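Local coordinates for 3-oxoacyl-[acyl-carrier-protein] synthase, mitochondrial (Arabidopsis thaliana, PDB 2IX4), which catalyses the condensation steps of mitochondrial fatty acid synthesis, adding two carbons from malonyl-ACP to a growing acyl chain, at residues F239-R243 against D391-D395; W22-G28 against H378-M383. The contacts are given in a common frame with arbitrary orientation. Where two conformers were deposited one is given. Numbering follows the deposited sequence.

Contact 1 (F239-R243 against D391-D395)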
ATOM      1  N   PHE A 239      21.269  13.588  13.570  1.00 20.08           N
ATOM      2  CA  PHE A 239      22.636  13.293  14.042  1.00 19.95           C
ATOM      3  C   PHE A 239      23.173  14.201  15.168  1.00 20.12           C
ATOM      4  O   PHE A 239      24.302  14.008  15.631  1.00 20.07           O
ATOM      5  CB  PHE A 239      23.646  13.252  12.877  1.00 19.90           C
ATOM      6  CG  PHE A 239      23.316  12.252  11.792  1.00 19.87           C
ATOM      7  CD1 PHE A 239      23.180  12.672  10.470  1.00 19.48           C
ATOM      8  CD2 PHE A 239      23.174  10.894  12.079  1.00 19.32           C
ATOM      9  CE1 PHE A 239      22.893  11.761   9.454  1.00 18.89           C
ATOM     10  CE2 PHE A 239      22.886   9.975  11.068  1.00 18.93           C
ATOM     11  CZ  PHE A 239      22.747  10.411   9.753  1.00 18.94           C
ATOM     12  N   ASP A 240      22.375  15.178  15.602  1.00 20.21           N
ATOM     13  CA  ASP A 240      22.769  16.095  16.682  1.00 20.34           C
ATOM     14  C   ASP A 240      22.475  15.498  18.058  1.00 20.49           C
ATOM     15  O   ASP A 240      21.497  14.782  18.229  1.00 20.47           O
ATOM     16  CB  ASP A 240      22.052  17.442  16.535  1.00 20.22           C
ATOM     17  CG  ASP A 240      22.561  18.487  17.515  1.00 20.71           C
ATOM     18  OD1 ASP A 240      23.653  19.043  17.275  1.00 20.99           O
ATOM     19  OD2 ASP A 240      21.872  18.750  18.524  1.00 20.59           O
ATOM     20  N   CYS A 241      23.319  15.812  19.039  1.00 20.82           N
ATOM     21  CA  CYS A 241      23.165  15.290  20.402  1.00 21.24           C
ATOM     22  C   CYS A 241      21.851  15.694  21.077  1.00 21.33           C
ATOM     23  O   CYS A 241      21.366  14.997  21.970  1.00 21.41           O
ATOM     24  CB  CYS A 241      24.345  15.716  21.275  1.00 21.26           C
ATOM     25  SG  CYS A 241      25.857  14.767  20.995  1.00 22.69           S
ATOM     26  N   ASP A 242      21.281  16.816  20.647  1.00 21.40           N
ATOM     27  CA  ASP A 242      20.063  17.338  21.266  1.00 21.58           C
ATOM     28  C   ASP A 242      18.759  17.033  20.525  1.00 21.13           C
ATOM     29  O   ASP A 242      17.717  17.602  20.854  1.00 21.11           O
ATOM     30  CB  ASP A 242      20.201  18.839  21.529  1.00 21.89           C
ATOM     31  CG  ASP A 242      20.665  19.130  22.933  1.00 23.45           C
ATOM     32  OD1 ASP A 242      19.844  18.993  23.868  1.00 24.81           O
ATOM     33  OD2 ASP A 242      21.852  19.488  23.103  1.00 25.35           O
ATOM     34  N   ARG A 243      18.815  16.129  19.548  1.00 20.77           N
ATOM     35  CA  ARG A 243      17.613  15.672  18.841  1.00 20.56           C
ATOM     36  C   ARG A 243      16.629  15.006  19.811  1.00 20.45           C
ATOM     37  O   ARG A 243      17.045  14.333  20.754  1.00 20.22           O
ATOM     38  CB  ARG A 243      17.980  14.735  17.677  1.00 20.44           C
ATOM     39  CG  ARG A 243      18.602  13.396  18.081  1.00 20.38           C
ATOM     40  CD  ARG A 243      19.206  12.676  16.884  1.00 20.46           C
ATOM     41  NE  ARG A 243      19.758  11.366  17.234  1.00 21.04           N
ATOM     42  CZ  ARG A 243      21.006  11.150  17.647  1.00 21.06           C
ATOM     43  NH1 ARG A 243      21.858  12.156  17.775  1.00 21.00           N
ATOM     44  NH2 ARG A 243      21.406   9.917  17.935  1.00 21.27           N
ATOM     45  N   ASP A 391      26.707  13.503  17.197  1.00 24.99           N
ATOM     46  CA  ASP A 391      26.592  12.298  18.020  1.00 25.16           C
ATOM     47  C   ASP A 391      27.970  11.688  18.312  1.00 25.20           C
ATOM     48  O   ASP A 391      28.829  11.667  17.428  1.00 25.04           O
ATOM     49  CB  ASP A 391      25.683  11.282  17.310  1.00 25.16           C
ATOM     50  CG  ASP A 391      25.269  10.128  18.210  1.00 25.35           C
ATOM     51  OD1 ASP A 391      26.075   9.190  18.390  1.00 25.72           O
ATOM     52  OD2 ASP A 391      24.133  10.153  18.729  1.00 25.31           O
ATOM     53  N   PRO A 392      28.191  11.211  19.558  1.00 25.45           N
ATOM     54  CA  PRO A 392      29.440  10.561  19.980  1.00 25.65           C
ATOM     55  C   PRO A 392      29.998   9.508  19.020  1.00 25.94           C
ATOM     56  O   PRO A 392      31.207   9.275  19.016  1.00 25.89           O
ATOM     57  CB  PRO A 392      29.053   9.898  21.301  1.00 25.62           C
ATOM     58  CG  PRO A 392      28.014  10.779  21.855  1.00 25.72           C
ATOM     59  CD  PRO A 392      27.237  11.313  20.680  1.00 25.37           C
ATOM     60  N   ILE A 393      29.134   8.877  18.226  1.00 26.35           N
ATOM     61  CA  ILE A 393      29.575   7.897  17.228  1.00 26.84           C
ATOM     62  C   ILE A 393      30.487   8.535  16.169  1.00 27.00           C
ATOM     63  O   ILE A 393      31.360   7.873  15.609  1.00 27.00           O
ATOM     64  CB  ILE A 393      28.375   7.152  16.557  1.00 26.90           C
ATOM     65  CG1 ILE A 393      28.850   5.855  15.888  1.00 27.33           C
ATOM     66  CG2 ILE A 393      27.633   8.055  15.561  1.00 27.07           C
ATOM     67  CD1 ILE A 393      27.749   4.845  15.629  1.00 28.23           C
ATOM     68  N   PHE A 394      30.285   9.828  15.925  1.00 27.23           N
ATOM     69  CA  PHE A 394      31.035  10.554  14.909  1.00 27.59           C
ATOM     70  C   PHE A 394      32.345  11.122  15.442  1.00 28.05           C
ATOM     71  O   PHE A 394      32.461  11.448  16.628  1.00 28.23           O
ATOM     72  CB  PHE A 394      30.180  11.676  14.317  1.00 27.34           C
ATOM     73  CG  PHE A 394      28.907  11.198  13.676  1.00 26.93           C
ATOM     74  CD1 PHE A 394      27.672  11.564  14.199  1.00 26.51           C
ATOM     75  CD2 PHE A 394      28.941  10.377  12.551  1.00 26.40           C
ATOM     76  CE1 PHE A 394      26.493  11.124  13.608  1.00 26.14           C
ATOM     77  CE2 PHE A 394      27.767   9.931  11.957  1.00 25.93           C
ATOM     78  CZ  PHE A 394      26.542  10.308  12.484  1.00 25.88           C
ATOM     79  N   ASP A 395      33.330  11.225  14.556  1.00 28.58           N
ATOM     80  CA  ASP A 395      34.608  11.852  14.880  1.00 29.09           C
ATOM     81  C   ASP A 395      35.037  12.792  13.755  1.00 29.34           C
ATOM     82  O   ASP A 395      34.275  13.030  12.815  1.00 29.60           O
ATOM     83  CB  ASP A 395      35.686  10.799  15.188  1.00 29.15           C
ATOM     84  CG  ASP A 395      35.989   9.879  14.004  1.00 29.52           C
ATOM     85  OD1 ASP A 395      35.825  10.287  12.834  1.00 29.52           O
ATOM     86  OD2 ASP A 395      36.419   8.734  14.253  1.00 30.53           O
TER
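A single carboxylate oxygen, D391 OD2, takes two hydrogen bonds from the same guanidinium, at 2.9 Å from R243 NH2 and 3.2 Å from R243 NH1, forming a salt bridge, while the other oxygen of D391 serves its own turn: OD1 accepts from I393 N at 3.1 Å in an Asx turn. The contact illustrates how two irregular loops, each ordered by its own turn, meet through a few directed bonds. Both segments contain a type I turn, D240 to R243 and D391 to F394, each opened by an aspartate that closes an Asx turn; in the first, D240 OD2 receives D242 N at 2.9 Å. R243 NH1 also donates a hydrogen bond to D240 O, 2.7 Å away. One backbone hydrogen bond crosses, D391 N to F239 O at 2.9 Å. Beside it the aromatic rings meet as an offset edge-to-face pair, the edge of F394 toward the face of F239, with centroids 5.3 Å apart and planes at 88°. At the exposed end, C241 SG packs 3.7 Å from P392 CD. R243 also hydrogen-bonds to the backbone oxygens of T324 and P325, where the chain enters helix 325-339. The side chain of F239 lies about 8 Å from that of H320, a predicted active-site residue. The arrangement is two Asx-turn-bearing type I turns joined by an arginine-aspartate salt bridge, in loops near the predicted ketosynthase active site.

Contact 2 (W22-G28 against H378-M383)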
ATOM      1  N   TRP A  22      15.105  22.440  -4.466  1.00 22.85           N
ATOM      2  CA  TRP A  22      16.549  22.201  -4.545  1.00 22.82           C
ATOM      3  C   TRP A  22      17.399  23.441  -4.235  1.00 22.92           C
ATOM      4  O   TRP A  22      18.405  23.337  -3.528  1.00 22.89           O
ATOM      5  CB  TRP A  22      16.925  21.628  -5.919  1.00 22.75           C
ATOM      6  CG  TRP A  22      18.378  21.259  -6.058  1.00 22.22           C
ATOM      7  CD1 TRP A  22      19.314  21.900  -6.816  1.00 21.75           C
ATOM      8  CD2 TRP A  22      19.054  20.167  -5.422  1.00 21.44           C
ATOM      9  NE1 TRP A  22      20.531  21.274  -6.693  1.00 21.53           N
ATOM     10  CE2 TRP A  22      20.400  20.209  -5.843  1.00 21.50           C
ATOM     11  CE3 TRP A  22      18.652  19.155  -4.537  1.00 21.38           C
ATOM     12  CZ2 TRP A  22      21.350  19.274  -5.413  1.00 21.63           C
ATOM     13  CZ3 TRP A  22      19.596  18.229  -4.105  1.00 20.82           C
ATOM     14  CH2 TRP A  22      20.930  18.296  -4.546  1.00 21.17           C
ATOM     15  N   ARG A  23      16.995  24.599  -4.761  0.50 22.91           N
ATOM     16  CA  ARG A  23      17.719  25.850  -4.524  0.50 23.05           C
ATOM     17  C   ARG A  23      17.743  26.191  -3.037  0.50 22.93           C
ATOM     18  O   ARG A  23      18.800  26.476  -2.477  0.50 22.88           O
ATOM     19  CB  ARG A  23      17.098  27.010  -5.306  0.50 23.12           C
ATOM     20  CG  ARG A  23      18.100  28.085  -5.708  0.50 24.01           C
ATOM     21  CD  ARG A  23      17.656  29.505  -5.342  0.50 25.15           C
ATOM     22  NE  ARG A  23      16.229  29.759  -5.552  0.50 25.89           N
ATOM     23  CZ  ARG A  23      15.385  30.159  -4.603  0.50 25.98           C
ATOM     24  NH1 ARG A  23      15.811  30.368  -3.361  0.50 25.73           N
ATOM     25  NH2 ARG A  23      14.107  30.361  -4.899  0.50 26.28           N
ATOM     26  N   ARG A  24      16.571  26.147  -2.407  1.00 22.86           N
ATOM     27  CA  ARG A  24      16.437  26.462  -0.986  1.00 23.00           C
ATOM     28  C   ARG A  24      17.112  25.429  -0.082  1.00 22.58           C
ATOM     29  O   ARG A  24      17.662  25.780   0.966  1.00 22.29           O
ATOM     30  CB  ARG A  24      14.961  26.643  -0.622  1.00 23.24           C
ATOM     31  CG  ARG A  24      14.351  27.931  -1.190  1.00 24.90           C
ATOM     32  CD  ARG A  24      12.907  28.146  -0.754  1.00 28.34           C
ATOM     33  NE  ARG A  24      12.739  28.049   0.697  1.00 31.28           N
ATOM     34  CZ  ARG A  24      11.572  28.130   1.335  1.00 32.97           C
ATOM     35  NH1 ARG A  24      10.443  28.320   0.659  1.00 34.29           N
ATOM     36  NH2 ARG A  24      11.534  28.023   2.658  1.00 33.71           N
ATOM     37  N   LEU A  25      17.083  24.165  -0.503  1.00 22.29           N
ATOM     38  CA  LEU A  25      17.755  23.085   0.225  1.00 22.20           C
ATOM     39  C   LEU A  25      19.265  23.315   0.276  1.00 22.38           C
ATOM     40  O   LEU A  25      19.872  23.246   1.346  1.00 22.18           O
ATOM     41  CB  LEU A  25      17.455  21.721  -0.414  1.00 22.07           C
ATOM     42  CG  LEU A  25      18.097  20.484   0.233  1.00 21.62           C
ATOM     43  CD1 LEU A  25      17.394  20.111   1.538  1.00 21.22           C
ATOM     44  CD2 LEU A  25      18.095  19.306  -0.730  1.00 20.74           C
ATOM     45  N   ILE A  26      19.853  23.594  -0.888  1.00 22.66           N
ATOM     46  CA  ILE A  26      21.298  23.821  -1.009  1.00 22.87           C
ATOM     47  C   ILE A  26      21.735  25.097  -0.283  1.00 23.10           C
ATOM     48  O   ILE A  26      22.818  25.141   0.304  1.00 23.18           O
ATOM     49  CB  ILE A  26      21.752  23.820  -2.505  1.00 22.81           C
ATOM     50  CG1 ILE A  26      21.466  22.457  -3.166  1.00 22.72           C
ATOM     51  CG2 ILE A  26      23.230  24.206  -2.653  1.00 22.89           C
ATOM     52  CD1 ILE A  26      21.957  21.227  -2.387  1.00 22.30           C
ATOM     53  N   ASP A  27      20.875  26.115  -0.306  1.00 23.32           N
ATOM     54  CA  ASP A  27      21.121  27.379   0.392  1.00 23.64           C
ATOM     55  C   ASP A  27      20.983  27.263   1.910  1.00 23.48           C
ATOM     56  O   ASP A  27      21.259  28.219   2.633  1.00 23.49           O
ATOM     57  CB  ASP A  27      20.179  28.469  -0.125  1.00 23.67           C
ATOM     58  CG  ASP A  27      20.509  28.908  -1.539  1.00 24.88           C
ATOM     59  OD1 ASP A  27      19.766  29.757  -2.074  1.00 25.42           O
ATOM     60  OD2 ASP A  27      21.500  28.403  -2.116  1.00 26.02           O
ATOM     61  N   GLY A  28      20.544  26.098   2.380  1.00 23.45           N
ATOM     62  CA  GLY A  28      20.458  25.814   3.811  1.00 23.58           C
ATOM     63  C   GLY A  28      19.202  26.318   4.491  1.00 23.74           C
ATOM     64  O   GLY A  28      19.208  26.590   5.695  1.00 23.67           O
ATOM     65  N   HIS A 378      23.811  17.473 -10.420  1.00 20.56           N
ATOM     66  CA  HIS A 378      24.432  18.784 -10.191  1.00 20.77           C
ATOM     67  C   HIS A 378      25.845  18.724  -9.601  1.00 20.86           C
ATOM     68  O   HIS A 378      26.581  19.714  -9.647  1.00 21.02           O
ATOM     69  CB  HIS A 378      23.547  19.649  -9.288  1.00 20.82           C
ATOM     70  CG  HIS A 378      22.245  20.040  -9.912  1.00 21.24           C
ATOM     71  ND1 HIS A 378      22.166  20.860 -11.017  1.00 21.72           N
ATOM     72  CD2 HIS A 378      20.969  19.731  -9.579  1.00 21.34           C
ATOM     73  CE1 HIS A 378      20.897  21.036 -11.342  1.00 22.05           C
ATOM     74  NE2 HIS A 378      20.151  20.363 -10.484  1.00 22.14           N
ATOM     75  N   GLY A 379      26.218  17.573  -9.048  1.00 20.77           N
ATOM     76  CA  GLY A 379      27.504  17.430  -8.371  1.00 20.71           C
ATOM     77  C   GLY A 379      27.569  18.254  -7.097  1.00 20.62           C
ATOM     78  O   GLY A 379      28.577  18.898  -6.819  1.00 20.55           O
ATOM     79  N   VAL A 380      26.471  18.250  -6.345  1.00 20.81           N
ATOM     80  CA  VAL A 380      26.367  18.955  -5.066  1.00 20.96           C
ATOM     81  C   VAL A 380      25.658  18.033  -4.085  1.00 20.96           C
ATOM     82  O   VAL A 380      24.578  17.522  -4.377  1.00 21.02           O
ATOM     83  CB  VAL A 380      25.552  20.280  -5.172  1.00 20.91           C
ATOM     84  CG1 VAL A 380      25.660  21.085  -3.877  1.00 21.25           C
ATOM     85  CG2 VAL A 380      26.016  21.129  -6.340  1.00 21.26           C
ATOM     86  N   ALA A 381      26.272  17.807  -2.929  1.00 21.20           N
ATOM     87  CA  ALA A 381      25.644  17.019  -1.877  1.00 21.25           C
ATOM     88  C   ALA A 381      25.077  17.962  -0.818  1.00 21.46           C
ATOM     89  O   ALA A 381      25.789  18.846  -0.336  1.00 21.46           O
ATOM     90  CB  ALA A 381      26.644  16.047  -1.268  1.00 21.12           C
ATOM     91  N   PRO A 382      23.788  17.792  -0.464  1.00 21.54           N
ATOM     92  CA  PRO A 382      23.136  18.704   0.480  1.00 21.55           C
ATOM     93  C   PRO A 382      23.610  18.540   1.925  1.00 21.54           C
ATOM     94  O   PRO A 382      24.078  17.465   2.313  1.00 21.64           O
ATOM     95  CB  PRO A 382      21.653  18.341   0.354  1.00 21.53           C
ATOM     96  CG  PRO A 382      21.648  16.931  -0.100  1.00 21.70           C
ATOM     97  CD  PRO A 382      22.870  16.745  -0.951  1.00 21.51           C
ATOM     98  N   MET A 383      23.481  19.610   2.702  1.00 21.39           N
ATOM     99  CA  MET A 383      23.890  19.627   4.105  1.00 21.48           C
ATOM    100  C   MET A 383      22.861  18.981   5.029  1.00 21.18           C
ATOM    101  O   MET A 383      21.693  18.830   4.662  1.00 21.17           O
ATOM    102  CB  MET A 383      24.129  21.073   4.561  1.00 21.58           C
ATOM    103  CG  MET A 383      22.868  21.928   4.658  1.00 22.45           C
ATOM    104  SD  MET A 383      23.197  23.648   5.062  1.00 25.73           S
ATOM    105  CE  MET A 383      23.632  24.306   3.454  1.00 24.61           C
TER
HETATM  106  O   HOH W   1      21.933  21.686   1.491  1.00 40.65           O
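The last turn of helix 18-26 sits against a short extended run, I26 CA and P382 CA approaching to 5.6 Å, and no direct hydrogen bond joins the two segments. The helix finishes in a Schellman motif at G28, whose positive phi turns the chain away; on the other side G379, also at positive phi, follows helix 364-378 and leads into strand 380-381. Side chains fill the space between these backbones. P382 CB lies 3.8 Å from L25 CD2 and 4.0 Å from I26 CD1, and the same I26 CD1 is 4.0 Å from V380 CG1. W22 extends along this apolar surface: its CZ2 is 4.3 Å from V380 CB, and its five-membered ring meets the H378 ring nearly parallel, at 22°, but slid so far that they barely overlap. M383 reaches the helix end with its methyl, CE lying 3.5 Å from G28 CA and 3.4 Å from I26 O; an ideal CB at G28 would lie 3.1 Å from M383 CE, which is tight, and the positive phi by itself also favours glycine. Polar linkage passes through one water, which donates to L25 O at 2.6 Å and accepts from M383 N at 2.9 Å. V380 O, 3.7 Å from W22 CH2, is buried without a hydrogen-bonding partner. The chemistry implies that helix 18-26 is held against this run chiefly by apolar contact, with one water as the polar link.

How the contacts relate
From the N terminus, the chain first passes helix 18-26, whose end meets residues 378-383 in contact 2, a closure spanning most of the chain. Within that span comes 239-243, in the loop before strand 251-259; its partner in contact 1, 391-395, lies beyond 378-383 in sequence. The two closures therefore cross rather than nest. The run from the end of helix 364-378 through strand 380-381 and into the following loop supplies the second partner of both, so one C-terminal region is tied to two separate parts of the N-terminal ketosynthase domain, an early helix and a later loop. Contact 1 and contact 2 do not touch: the centres of contacts 1 and 2 are 22 Å apart, and the nearest atoms of contacts 1 and 2 about 8 Å apart.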